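Local structure of prolyl-tRNA synthetase (Giardia lamblia ATCC 50803, 3IAL) at residues Leu64-Tyr69 / Ile74-Phe79; Ala173-Ala178 / Ser188-Val193; His285-Gly290 / Val381-Gly386; Asp447-Cys452 / Gly458-Pro463; Lys477-Asp480 / Ala484-Arg487. The protein probably charges tRNA(Pro) with L-proline at the expense of ATP, by way of the prolyl-adenylate that is bound in this structure. One frame throughout, in Å; residues are numbered along the deposited sequence.

Overall arrangement
From the N terminus, contact 1 (64-69/74-79) closes a short loop between helix 52-71 and strand 75-76, and contact 2 (173-178/188-193) closes another between strand 167-177 and helix 180-201; the two touch in the class II catalytic core, where Tyr-69 meets Ala-173 and Val-193. Contact 3 closes the widest loop, across 90 residues, and ties the segment after helix 276-285 to the anticodon-binding domain; its centre is about 33 Å from that of contact 1. Contacts 4 and 5 follow in the C-terminal domain, adjoining through Ile-449 and Leu-478. All five loops run in series, and none crosses or encloses another.

Contact 1 (Leu64-Tyr69 / Ile74-Phe79); sequences LCEEEY and ISQILF
Ile-74 meets Tyr-69 twice, through the backbone and through the side chains. Its N donates to Tyr-69 O over 3.0 Å. Alongside it the CD1 methyl of Ile-74 reaches Tyr-69 CD1 at 3.7 Å, approaching the ring obliquely near its CG-CD1-CE1 side. CG1 of Ile-74 lies anti to the carbonyl carbon and the chain then runs extended, which carries the methyl along the ring.

The second meeting is polar. Gln-76 NE2 approaches Glu-66 OE2 at 3.1 Å, a weak bond, bent to 127° at the hydrogen; the amide and carboxylate planes are 44° apart. Gln-76 OE1 rests beside the aliphatic part of Glu-66, 3.5 Å from CG. Gln-76 turns CG away from its own N (chi1 -163°) and runs extended from the strand to the helix.

Further out, Thr-148 OG1 bonds Glu-66 OE2, and Arg-63 of the second subunit forms a salt bridge with Glu-66 OE1. His-146 of strand 143-152 packs against the Tyr-69 ring, and backbone bonds join Ser-75 and Ile-77 to the same strand. Helix 52-71 is thereby fastened to strand 143-152 of the catalytic core, beside the second subunit. The Glu-66 carboxylate thus has partners on both oxygens, and the arginine from the other chain would be expected to favour its charged form, while the bond from Gln-76 adds a lesser restraint.

Contact 2 (Ala173-Ala178 / Ser188-Val193); sequences AHCCHA and SDYWKV
Tyr-190 and Cys-175 both place the first side-chain atom beyond CB anti to the carbonyl carbon (chi1 -67° for the tyrosine), and these settings send the tyrosine ring from helix 188-193 toward the strand and the thiol toward the tyrosine hydroxyl. Cys-175 SG comes to 3.3 Å from Tyr-190 OH, while its CB is 3.7 Å from the same oxygen. Seen from the ring, the sulfur is oblique: it lies 5.3 Å from the Tyr-190 centroid, 70° off the normal, a sulfur-aromatic contact made near the hydroxyl end.

Two residues earlier on the strand, the methyl of Ala-173 packs on the ring as well, with CB 3.9 Å from Tyr-190 CE1. Ala-173 and Cys-175 point to the helix side of strand 173-177, and His-174 between them points away. One tyrosine therefore spans the gap between elements whose axes stay 11.5 Å apart and run nearly antiparallel, at 157°.

The hydroxyl at the end of this bridge is buried and has a hydrogen bond with Thr-269 OG1 of strand 263-274; the same threonine oxygen also bonds His-177 NE2. This fixes the ring from a second strand. On the other side of the strand His-174 is held by Glu-172 and Tyr-128, and it touches the bound prolyl-adenylate. The arrangement belongs to the class II synthetase core, an antiparallel sheet with its adenylate pocket on one face and helix 180-201 packed behind it.

Contact 3 (His285-Gly290 / Val381-Gly386); sequences HGDSGG and VPRDVG
Asp-287 and Arg-383 meet from opposite directions in an end-on, two-pronged salt bridge, the compact part of this contact. Arg-383 NH1 donates to Asp-287 OD2 over 2.8 Å, and Arg-383 NH2 to Asp-287 OD1 over 2.9 Å. Both oxygens are used on their syn sides, although the carboxylate and guanidinium planes are twisted 36° apart. The arginine chain bends at chi2 (59°), which swings the guanidinium from a laterally directed CB to the aspartate.

Asp-287 OD1 is gripped a second time, by Gly-289 N at 2.8 Å. This donor stands on the other face of the carboxylate from NH2 and closes an Asx turn, within a type I beta turn from Asp-287 to Gly-290. The turn passes close to NH2: Gly-289 C is 3.5 Å from Arg-383 NH2, where a glycine leaves room for the cation, and Gly-290 N lies near the guanidinium plane.

The looser part lies beyond the ion pair, where the segments are joined through solvent only. There a water donates to Asp-287 OD2 at 2.7 Å and to Asp-384 O at 2.9 Å, bridging Asp-287 and Asp-384, which make no direct contact; the Asp-384 carboxylate is engaged instead by Arg-427 in a salt bridge.

Arg-383 NE is taken by Glu-358 O, and Val-292 packs on both members of the ion pair. The contact thus joins the loop that follows helix 276-285 to the end of strand 377-382 in the anticodon-binding domain, with helix 416-438 flanking both segments.

Contact 4 (Asp447-Cys452 / Gly458-Pro463); sequences DEIVAC and GLARFP
Ile-449 on helix 446-455 packs against Ala-460 and Phe-462 of strand 459-464, within the beta-alpha-beta unit formed by strand 440-442, this helix and strand 459-464 in the C-terminal domain. Helix and strand run almost antiparallel, at 167°, with axes 8.5 Å apart, so the helix lies along the strand that follows it.

From CB, Ile-449 divides into two branches. The CG2 methyl, anti to the backbone N, turns to the alanine and touches Ala-460 CB at 3.8 Å. The longer branch heads for the phenylalanine: CG1 passes 4.0 Å from Phe-462 CD2, and the extended chain sets CD1 over the ring. There CD1 makes a CH-pi contact, 3.6 Å from the Phe-462 centroid and 18° off the normal. The two side chains cross at about a right angle, so the isoleucine meets the ring face with its end methyl.

Phe-462 holds CG between its backbone N and carbonyl carbon (chi1 61°), which stands the ring up beside the strand where the methyl can cover it. One turn further along the helix, Cys-452 adds a lighter contact on the far side of the alanine methyl from the ring.

Beyond the pair, Met-512 and Cys-514 of strand 510-515 pack on Phe-462, and Leu-478 of helix 472-482 touches Ile-449, so this apolar layer continues into the next helix. Ala-460 CB is touched by both Ile-449 CG2 and Cys-452 SG, the sulfur 4.1 Å away.

Contact 5 (Lys477-Asp480 / Ala484-Arg487); sequences KLKD and AEIR
Lys-479 and Ala-484 bring their backbones close where helix 472-482 turns into strand 485-489, a helix-to-strand connection in the C-terminal domain of the synthetase; their CA atoms are 4.9 Å apart. Ala-484 O faces the helix and comes 3.4 Å from Leu-478 C. It is also met by the lysine chain, at 3.3 Å from Lys-479 CG. No hydrogen bond joins the two segments, so the direct contacts are van der Waals ones.

On the buried side Leu-478 crosses Ile-486 at about a right angle. Leu-478 CD1 rests 3.8 Å from Ile-486 CG1, and the CD1 of Ile-486 lies slightly further off. With its chi1 at -61°, Ile-486 swings this branch back to the helix from a CB that does not point there.

On the outer side Lys-479 runs fully extended over Glu-485, its CE 3.5 Å from Glu-485 CB. The lysine ammonium is claimed by Asp-475 in a salt bridge; Lys-479 NZ stays 4.5 Å from Glu-485 OE1, beyond a salt bridge, where a mild attraction is likely.

Asp-475 also accepts from Ile-486 N, tying the helix to the strand, while Phe-446 of helix 446-455 packs on Leu-478. The glutamate turns instead to its own strand: Arg-487, whose NE also bridges to Asp-227, brings NH1 to Glu-485 OE2 at 2.6 Å in a salt bridge, from above the carboxylate plane.

Contact 1 (Leu64-Tyr69 / Ile74-Phe79)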
# COMPACT_ATOMS: atom_id res chain seq x y z
N LEU B 64 6.52 -6.30 -2.96
CA LEU B 64 7.86 -6.89 -3.12
C LEU B 64 8.91 -5.81 -3.36
O LEU B 64 9.98 -5.83 -2.76
CB LEU B 64 7.90 -7.91 -4.26
CG LEU B 64 9.28 -8.52 -4.53
CD1 LEU B 64 9.81 -9.34 -3.32
CD2 LEU B 64 9.27 -9.36 -5.80
N CYS B 65 8.60 -4.86 -4.24
CA CYS B 65 9.49 -3.73 -4.48
C CYS B 65 9.79 -2.97 -3.19
O CYS B 65 10.94 -2.67 -2.88
CB CYS B 65 8.88 -2.77 -5.51
SG CYS B 65 10.07 -1.53 -6.05
N GLU B 66 8.74 -2.69 -2.43
CA GLU B 66 8.86 -1.97 -1.17
C GLU B 66 9.78 -2.72 -0.22
O GLU B 66 10.73 -2.14 0.34
CB GLU B 66 7.48 -1.75 -0.55
CG GLU B 66 6.63 -0.73 -1.31
CD GLU B 66 5.13 -0.84 -1.02
OE1 GLU B 66 4.73 -1.69 -0.20
OE2 GLU B 66 4.35 -0.07 -1.62
N GLU B 67 9.51 -4.01 -0.06
CA GLU B 67 10.31 -4.91 0.79
C GLU B 67 11.79 -4.96 0.39
O GLU B 67 12.67 -4.93 1.26
CB GLU B 67 9.74 -6.33 0.72
CG GLU B 67 8.42 -6.52 1.45
CD GLU B 67 7.77 -7.88 1.13
OE1 GLU B 67 8.40 -8.70 0.41
OE2 GLU B 67 6.64 -8.12 1.61
N GLU B 68 12.06 -5.05 -0.91
CA GLU B 68 13.44 -5.13 -1.43
C GLU B 68 14.17 -3.78 -1.30
O GLU B 68 15.36 -3.74 -1.01
CB GLU B 68 13.44 -5.57 -2.89
CG GLU B 68 12.98 -7.00 -3.11
CD GLU B 68 13.84 -8.01 -2.36
OE1 GLU B 68 15.07 -8.00 -2.55
OE2 GLU B 68 13.27 -8.79 -1.56
N TYR B 69 13.44 -2.69 -1.53
CA TYR B 69 13.99 -1.36 -1.31
C TYR B 69 14.36 -1.16 0.16
O TYR B 69 15.43 -0.65 0.45
CB TYR B 69 13.01 -0.27 -1.79
CG TYR B 69 13.06 0.05 -3.29
CD1 TYR B 69 14.13 -0.32 -4.10
CD2 TYR B 69 12.03 0.76 -3.89
CE1 TYR B 69 14.15 -0.01 -5.46
CE2 TYR B 69 12.04 1.07 -5.23
CZ TYR B 69 13.11 0.69 -6.01
OH TYR B 69 13.11 1.01 -7.35
N ILE B 74 16.38 2.00 1.41
CA ILE B 74 15.53 3.03 0.82
C ILE B 74 14.19 3.01 1.55
O ILE B 74 13.52 1.99 1.56
CB ILE B 74 15.31 2.82 -0.68
CG1 ILE B 74 16.65 2.58 -1.39
CG2 ILE B 74 14.56 4.04 -1.29
CD1 ILE B 74 16.52 2.22 -2.89
N SER B 75 13.84 4.14 2.18
CA SER B 75 12.71 4.17 3.12
C SER B 75 11.43 4.62 2.43
O SER B 75 11.44 5.54 1.61
CB SER B 75 13.01 5.10 4.30
OG SER B 75 14.02 4.58 5.12
N GLN B 76 10.33 3.98 2.78
CA GLN B 76 9.07 4.30 2.15
C GLN B 76 8.50 5.57 2.77
O GLN B 76 8.60 5.79 3.97
CB GLN B 76 8.06 3.16 2.27
CG GLN B 76 6.90 3.34 1.26
CD GLN B 76 6.03 2.11 1.11
OE1 GLN B 76 6.30 1.07 1.68
NE2 GLN B 76 4.96 2.23 0.33
N ILE B 77 7.93 6.42 1.91
CA ILE B 77 7.28 7.64 2.33
C ILE B 77 6.04 7.85 1.48
O ILE B 77 5.74 7.04 0.60
CB ILE B 77 8.23 8.86 2.15
CG1 ILE B 77 8.54 9.10 0.66
CG2 ILE B 77 9.51 8.67 2.94
CD1 ILE B 77 9.35 10.35 0.43
N LEU B 78 5.31 8.93 1.75
CA LEU B 78 4.24 9.35 0.84
C LEU B 78 4.12 10.87 0.78
O LEU B 78 3.98 11.55 1.81
CB LEU B 78 2.89 8.74 1.24
CG LEU B 78 1.71 9.04 0.29
CD1 LEU B 78 2.01 8.48 -1.10
CD2 LEU B 78 0.42 8.45 0.82
N PHE B 79 4.16 11.38 -0.46
CA PHE B 79 3.96 12.78 -0.76
C PHE B 79 2.51 13.00 -1.17
O PHE B 79 1.84 12.05 -1.59
CB PHE B 79 4.88 13.23 -1.92
CG PHE B 79 6.18 13.83 -1.46
CD1 PHE B 79 7.14 13.05 -0.84
CD2 PHE B 79 6.44 15.18 -1.64
CE1 PHE B 79 8.34 13.60 -0.41
CE2 PHE B 79 7.62 15.73 -1.22
CZ PHE B 79 8.58 14.94 -0.60

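Contact 2 (Ala173-Ala178 / Ser188-Val193)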
# COMPACT_ATOMS: atom_id res chain seq x y z
N ALA B 173 11.31 5.63 -6.70
CA ALA B 173 12.39 5.80 -5.74
C ALA B 173 13.22 7.02 -6.16
O ALA B 173 13.45 7.22 -7.35
CB ALA B 173 13.27 4.57 -5.73
N HIS B 174 13.66 7.81 -5.17
CA HIS B 174 14.48 9.01 -5.40
C HIS B 174 15.55 9.06 -4.31
O HIS B 174 15.23 9.00 -3.11
CB HIS B 174 13.63 10.29 -5.31
CG HIS B 174 12.55 10.39 -6.34
ND1 HIS B 174 12.68 11.14 -7.49
CD2 HIS B 174 11.31 9.84 -6.38
CE1 HIS B 174 11.57 11.04 -8.20
NE2 HIS B 174 10.72 10.26 -7.55
N CYS B 175 16.82 9.15 -4.72
CA CYS B 175 17.92 9.18 -3.77
C CYS B 175 18.84 10.35 -4.03
O CYS B 175 19.09 10.73 -5.17
CB CYS B 175 18.73 7.89 -3.83
SG CYS B 175 17.78 6.40 -3.50
N CYS B 176 19.36 10.90 -2.93
CA CYS B 176 20.25 12.03 -2.95
C CYS B 176 21.61 11.56 -2.43
O CYS B 176 21.70 10.93 -1.37
CB CYS B 176 19.67 13.11 -2.05
SG CYS B 176 20.48 14.69 -2.12
N HIS B 177 22.66 11.87 -3.19
CA HIS B 177 23.98 11.28 -2.99
C HIS B 177 25.07 12.33 -2.84
O HIS B 177 25.05 13.37 -3.49
CB HIS B 177 24.32 10.40 -4.19
CG HIS B 177 23.25 9.42 -4.56
ND1 HIS B 177 23.04 8.25 -3.86
CD2 HIS B 177 22.35 9.42 -5.57
CE1 HIS B 177 22.05 7.58 -4.42
NE2 HIS B 177 21.61 8.27 -5.46
N ALA B 178 26.05 12.04 -1.99
CA ALA B 178 27.14 12.97 -1.74
C ALA B 178 28.02 13.16 -2.98
O ALA B 178 28.45 14.28 -3.27
CB ALA B 178 27.98 12.50 -0.57
N SER B 188 23.08 0.50 -9.84
CA SER B 188 23.24 -0.95 -9.69
C SER B 188 22.29 -1.50 -8.63
O SER B 188 21.72 -2.58 -8.81
CB SER B 188 24.68 -1.32 -9.30
OG SER B 188 25.59 -0.85 -10.27
N ASP B 189 22.14 -0.79 -7.51
CA ASP B 189 21.18 -1.21 -6.47
C ASP B 189 19.76 -1.28 -7.02
O ASP B 189 19.03 -2.22 -6.72
CB ASP B 189 21.23 -0.28 -5.24
CG ASP B 189 22.43 -0.53 -4.36
OD1 ASP B 189 23.20 -1.48 -4.64
OD2 ASP B 189 22.61 0.21 -3.37
N TYR B 190 19.38 -0.29 -7.82
CA TYR B 190 18.07 -0.28 -8.45
C TYR B 190 17.94 -1.51 -9.37
O TYR B 190 16.94 -2.21 -9.32
CB TYR B 190 17.83 0.98 -9.29
CG TYR B 190 17.74 2.31 -8.56
CD1 TYR B 190 17.07 2.45 -7.34
CD2 TYR B 190 18.25 3.46 -9.14
CE1 TYR B 190 16.97 3.71 -6.72
CE2 TYR B 190 18.16 4.69 -8.53
CZ TYR B 190 17.52 4.82 -7.33
OH TYR B 190 17.44 6.08 -6.77
N TRP B 191 18.96 -1.76 -10.20
CA TRP B 191 18.95 -2.91 -11.10
C TRP B 191 18.88 -4.25 -10.37
O TRP B 191 18.22 -5.18 -10.86
CB TRP B 191 20.15 -2.89 -12.06
CG TRP B 191 19.89 -1.98 -13.22
CD1 TRP B 191 20.48 -0.79 -13.48
CD2 TRP B 191 18.93 -2.18 -14.26
NE1 TRP B 191 19.96 -0.23 -14.62
CE2 TRP B 191 19.00 -1.07 -15.12
CE3 TRP B 191 18.00 -3.20 -14.54
CZ2 TRP B 191 18.20 -0.94 -16.25
CZ3 TRP B 191 17.20 -3.07 -15.66
CH2 TRP B 191 17.30 -1.95 -16.50
N LYS B 192 19.52 -4.35 -9.21
CA LYS B 192 19.37 -5.56 -8.38
C LYS B 192 17.90 -5.84 -8.05
O LYS B 192 17.45 -6.98 -8.09
CB LYS B 192 20.18 -5.47 -7.09
CG LYS B 192 21.51 -6.21 -7.11
CD LYS B 192 22.58 -5.44 -7.84
CE LYS B 192 23.97 -5.94 -7.48
NZ LYS B 192 24.31 -5.59 -6.07
N VAL B 193 17.15 -4.80 -7.72
CA VAL B 193 15.75 -4.96 -7.34
C VAL B 193 14.88 -5.33 -8.54
O VAL B 193 13.99 -6.16 -8.43
CB VAL B 193 15.21 -3.71 -6.63
CG1 VAL B 193 13.72 -3.86 -6.34
CG2 VAL B 193 15.99 -3.49 -5.34

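Contact 3 (His285-Gly290 / Val381-Gly386)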
# COMPACT_ATOMS: atom_id res chain seq x y z
N HIS B 285 3.66 -15.01 -20.11
CA HIS B 285 3.35 -16.36 -19.64
C HIS B 285 2.00 -16.88 -20.10
O HIS B 285 1.78 -18.07 -20.10
CB HIS B 285 3.40 -16.40 -18.11
CG HIS B 285 4.74 -16.03 -17.55
ND1 HIS B 285 5.91 -16.64 -17.97
CD2 HIS B 285 5.10 -15.12 -16.61
CE1 HIS B 285 6.92 -16.12 -17.31
NE2 HIS B 285 6.46 -15.19 -16.49
N GLY B 286 1.08 -15.98 -20.48
CA GLY B 286 -0.26 -16.38 -20.91
C GLY B 286 -0.26 -17.39 -22.06
O GLY B 286 0.70 -17.47 -22.83
N ASP B 287 -1.33 -18.18 -22.14
CA ASP B 287 -1.51 -19.13 -23.24
C ASP B 287 -2.97 -19.12 -23.68
O ASP B 287 -3.74 -18.24 -23.26
CB ASP B 287 -1.05 -20.55 -22.84
CG ASP B 287 -1.94 -21.19 -21.79
OD1 ASP B 287 -3.05 -20.68 -21.54
OD2 ASP B 287 -1.51 -22.19 -21.17
N SER B 288 -3.33 -20.08 -24.53
CA SER B 288 -4.67 -20.18 -25.12
C SER B 288 -5.81 -20.32 -24.12
O SER B 288 -6.95 -19.96 -24.42
CB SER B 288 -4.74 -21.38 -26.09
OG SER B 288 -4.72 -22.61 -25.37
N GLY B 289 -5.52 -20.86 -22.93
CA GLY B 289 -6.53 -21.01 -21.89
C GLY B 289 -6.69 -19.77 -21.01
O GLY B 289 -7.55 -19.74 -20.12
N GLY B 290 -5.86 -18.76 -21.24
CA GLY B 290 -5.88 -17.53 -20.44
C GLY B 290 -4.59 -17.32 -19.68
O GLY B 290 -3.50 -17.47 -20.25
N VAL B 381 -1.90 -31.04 -10.67
CA VAL B 381 -1.77 -30.61 -12.06
C VAL B 381 -1.28 -29.16 -12.11
O VAL B 381 -2.00 -28.27 -11.68
CB VAL B 381 -3.12 -30.72 -12.80
CG1 VAL B 381 -2.98 -30.33 -14.28
CG2 VAL B 381 -3.71 -32.14 -12.65
N PRO B 382 -0.05 -28.93 -12.61
CA PRO B 382 0.41 -27.55 -12.78
C PRO B 382 -0.22 -26.90 -14.01
O PRO B 382 -0.58 -27.59 -14.96
CB PRO B 382 1.94 -27.69 -12.97
CG PRO B 382 2.26 -29.13 -12.79
CD PRO B 382 1.00 -29.90 -12.97
N ARG B 383 -0.34 -25.58 -13.97
CA ARG B 383 -1.10 -24.83 -14.96
C ARG B 383 -0.46 -24.78 -16.36
O ARG B 383 -1.16 -24.79 -17.36
CB ARG B 383 -1.33 -23.39 -14.45
CG ARG B 383 -1.97 -22.43 -15.43
CD ARG B 383 -3.34 -22.90 -15.90
NE ARG B 383 -3.91 -21.95 -16.84
CZ ARG B 383 -3.64 -21.90 -18.15
NH1 ARG B 383 -2.81 -22.77 -18.72
NH2 ARG B 383 -4.22 -20.96 -18.89
N ASP B 384 0.87 -24.72 -16.42
CA ASP B 384 1.56 -24.51 -17.69
C ASP B 384 1.61 -25.75 -18.59
O ASP B 384 1.67 -25.61 -19.81
CB ASP B 384 2.98 -23.99 -17.47
CG ASP B 384 3.86 -24.99 -16.73
OD1 ASP B 384 3.34 -25.71 -15.85
OD2 ASP B 384 5.07 -25.05 -17.04
N VAL B 385 1.60 -26.93 -17.99
CA VAL B 385 1.67 -28.20 -18.75
C VAL B 385 0.33 -28.91 -18.81
O VAL B 385 0.06 -29.65 -19.77
CB VAL B 385 2.73 -29.17 -18.17
CG1 VAL B 385 4.14 -28.68 -18.47
CG2 VAL B 385 2.53 -29.37 -16.67
N GLY B 386 -0.49 -28.73 -17.78
CA GLY B 386 -1.87 -29.18 -17.79
C GLY B 386 -2.10 -30.66 -17.52
O GLY B 386 -1.22 -31.36 -17.00
O HOH W 1 1.08 -23.02 -20.89

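Contact 4 (Asp447-Cys452 / Gly458-Pro463)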
# COMPACT_ATOMS: atom_id res chain seq x y z
N ASP B 447 18.53 -2.97 -44.48
CA ASP B 447 17.53 -3.91 -45.00
C ASP B 447 17.26 -5.06 -44.04
O ASP B 447 16.11 -5.45 -43.85
CB ASP B 447 17.96 -4.47 -46.36
CG ASP B 447 17.86 -3.45 -47.49
OD1 ASP B 447 17.32 -2.34 -47.25
OD2 ASP B 447 18.31 -3.76 -48.61
N GLU B 448 18.32 -5.61 -43.43
CA GLU B 448 18.17 -6.70 -42.47
C GLU B 448 17.42 -6.27 -41.20
O GLU B 448 16.62 -7.03 -40.67
CB GLU B 448 19.52 -7.30 -42.11
CG GLU B 448 20.11 -8.18 -43.21
CD GLU B 448 21.38 -8.92 -42.78
OE1 GLU B 448 21.74 -8.87 -41.59
OE2 GLU B 448 22.01 -9.57 -43.65
N ILE B 449 17.68 -5.04 -40.73
CA ILE B 449 16.94 -4.50 -39.59
C ILE B 449 15.46 -4.34 -39.92
O ILE B 449 14.59 -4.72 -39.14
CB ILE B 449 17.48 -3.12 -39.15
CG1 ILE B 449 18.92 -3.22 -38.63
CG2 ILE B 449 16.60 -2.54 -38.06
CD1 ILE B 449 19.58 -1.88 -38.43
N VAL B 450 15.18 -3.77 -41.09
CA VAL B 450 13.80 -3.55 -41.54
C VAL B 450 13.03 -4.86 -41.72
O VAL B 450 11.89 -4.98 -41.28
CB VAL B 450 13.77 -2.77 -42.88
CG1 VAL B 450 12.39 -2.84 -43.51
CG2 VAL B 450 14.20 -1.33 -42.65
N ALA B 451 13.64 -5.84 -42.38
CA ALA B 451 13.00 -7.15 -42.59
C ALA B 451 12.73 -7.84 -41.26
O ALA B 451 11.72 -8.54 -41.11
CB ALA B 451 13.86 -8.04 -43.49
N CYS B 452 13.63 -7.64 -40.29
CA CYS B 452 13.47 -8.22 -38.95
C CYS B 452 12.24 -7.62 -38.27
O CYS B 452 11.35 -8.34 -37.82
CB CYS B 452 14.71 -7.97 -38.10
SG CYS B 452 14.53 -8.46 -36.37
N GLY B 458 10.37 -8.02 -32.35
CA GLY B 458 11.38 -8.07 -31.30
C GLY B 458 12.45 -7.01 -31.50
O GLY B 458 12.21 -5.97 -32.12
N LEU B 459 13.64 -7.30 -30.98
CA LEU B 459 14.75 -6.36 -31.03
C LEU B 459 15.68 -6.72 -32.19
O LEU B 459 15.99 -7.89 -32.41
CB LEU B 459 15.51 -6.40 -29.70
CG LEU B 459 14.73 -5.85 -28.50
CD1 LEU B 459 15.12 -6.54 -27.18
CD2 LEU B 459 14.89 -4.33 -28.39
N ALA B 460 16.09 -5.70 -32.94
CA ALA B 460 17.11 -5.83 -33.99
C ALA B 460 18.40 -5.24 -33.47
O ALA B 460 18.47 -4.04 -33.17
CB ALA B 460 16.67 -5.12 -35.26
N ARG B 461 19.42 -6.08 -33.35
CA ARG B 461 20.70 -5.71 -32.77
C ARG B 461 21.71 -5.52 -33.89
O ARG B 461 21.80 -6.34 -34.79
CB ARG B 461 21.16 -6.81 -31.82
CG ARG B 461 22.42 -6.51 -31.03
CD ARG B 461 22.71 -7.67 -30.11
NE ARG B 461 23.97 -7.53 -29.38
CZ ARG B 461 25.15 -7.97 -29.80
NH1 ARG B 461 25.28 -8.57 -30.98
NH2 ARG B 461 26.23 -7.80 -29.03
N PHE B 462 22.45 -4.42 -33.86
CA PHE B 462 23.36 -4.09 -34.95
C PHE B 462 24.51 -3.21 -34.49
O PHE B 462 24.31 -2.31 -33.67
CB PHE B 462 22.60 -3.41 -36.10
CG PHE B 462 21.92 -2.10 -35.72
CD1 PHE B 462 22.54 -0.88 -35.98
CD2 PHE B 462 20.66 -2.09 -35.16
CE1 PHE B 462 21.91 0.32 -35.66
CE2 PHE B 462 20.03 -0.89 -34.84
CZ PHE B 462 20.65 0.31 -35.09
N PRO B 463 25.72 -3.47 -35.01
CA PRO B 463 26.82 -2.56 -34.68
C PRO B 463 26.54 -1.18 -35.28
O PRO B 463 25.96 -1.08 -36.37
CB PRO B 463 28.05 -3.22 -35.32
CG PRO B 463 27.53 -4.24 -36.29
CD PRO B 463 26.12 -4.56 -35.91

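Contact 5 (Lys477-Asp480 / Ala484-Arg487)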
# COMPACT_ATOMS: atom_id res chain seq x y z
N LYS B 477 15.43 7.71 -40.00
CA LYS B 477 15.33 6.88 -41.22
C LYS B 477 14.65 5.54 -40.92
O LYS B 477 13.82 5.06 -41.71
CB LYS B 477 16.70 6.63 -41.84
CG LYS B 477 17.34 7.86 -42.46
CD LYS B 477 18.76 7.57 -42.88
CE LYS B 477 19.40 8.78 -43.54
NZ LYS B 477 18.80 9.08 -44.86
N LEU B 478 14.98 4.94 -39.77
CA LEU B 478 14.41 3.66 -39.38
C LEU B 478 12.93 3.79 -39.06
O LEU B 478 12.13 2.94 -39.48
CB LEU B 478 15.17 3.04 -38.19
CG LEU B 478 16.52 2.45 -38.56
CD1 LEU B 478 17.33 2.11 -37.32
CD2 LEU B 478 16.36 1.22 -39.47
N LYS B 479 12.58 4.84 -38.32
CA LYS B 479 11.17 5.15 -38.03
C LYS B 479 10.36 5.31 -39.32
O LYS B 479 9.26 4.76 -39.42
CB LYS B 479 11.03 6.41 -37.19
CG LYS B 479 11.37 6.23 -35.72
CD LYS B 479 11.26 7.54 -34.96
CE LYS B 479 11.55 7.34 -33.49
NZ LYS B 479 11.70 8.63 -32.76
N ASP B 480 10.89 6.06 -40.29
CA ASP B 480 10.20 6.27 -41.57
C ASP B 480 10.06 4.99 -42.38
O ASP B 480 9.08 4.83 -43.10
CB ASP B 480 10.97 7.28 -42.44
CG ASP B 480 10.97 8.69 -41.86
OD1 ASP B 480 10.21 8.96 -40.92
OD2 ASP B 480 11.75 9.52 -42.37
N ALA B 484 10.15 1.54 -36.49
CA ALA B 484 10.97 1.09 -35.37
C ALA B 484 11.90 2.21 -34.97
O ALA B 484 12.30 3.04 -35.79
CB ALA B 484 11.77 -0.15 -35.75
N GLU B 485 12.26 2.23 -33.69
CA GLU B 485 13.14 3.27 -33.20
C GLU B 485 14.38 2.68 -32.55
O GLU B 485 14.35 1.57 -32.01
CB GLU B 485 12.41 4.17 -32.22
CG GLU B 485 11.94 3.51 -30.95
CD GLU B 485 11.01 4.41 -30.17
OE1 GLU B 485 10.04 4.91 -30.77
OE2 GLU B 485 11.25 4.61 -28.96
N ILE B 486 15.46 3.44 -32.60
CA ILE B 486 16.67 3.05 -31.91
C ILE B 486 16.42 3.28 -30.41
O ILE B 486 16.17 4.40 -29.99
CB ILE B 486 17.89 3.83 -32.39
CG1 ILE B 486 18.13 3.57 -33.88
CG2 ILE B 486 19.11 3.44 -31.58
CD1 ILE B 486 19.28 4.38 -34.47
N ARG B 487 16.48 2.19 -29.65
CA ARG B 487 16.17 2.21 -28.23
C ARG B 487 17.38 2.53 -27.38
O ARG B 487 17.28 3.27 -26.40
CB ARG B 487 15.61 0.85 -27.81
CG ARG B 487 14.34 0.49 -28.54
CD ARG B 487 13.20 1.45 -28.23
NE ARG B 487 12.54 1.14 -26.97
CZ ARG B 487 11.43 1.72 -26.53
NH1 ARG B 487 10.85 2.68 -27.24
NH2 ARG B 487 10.89 1.34 -25.38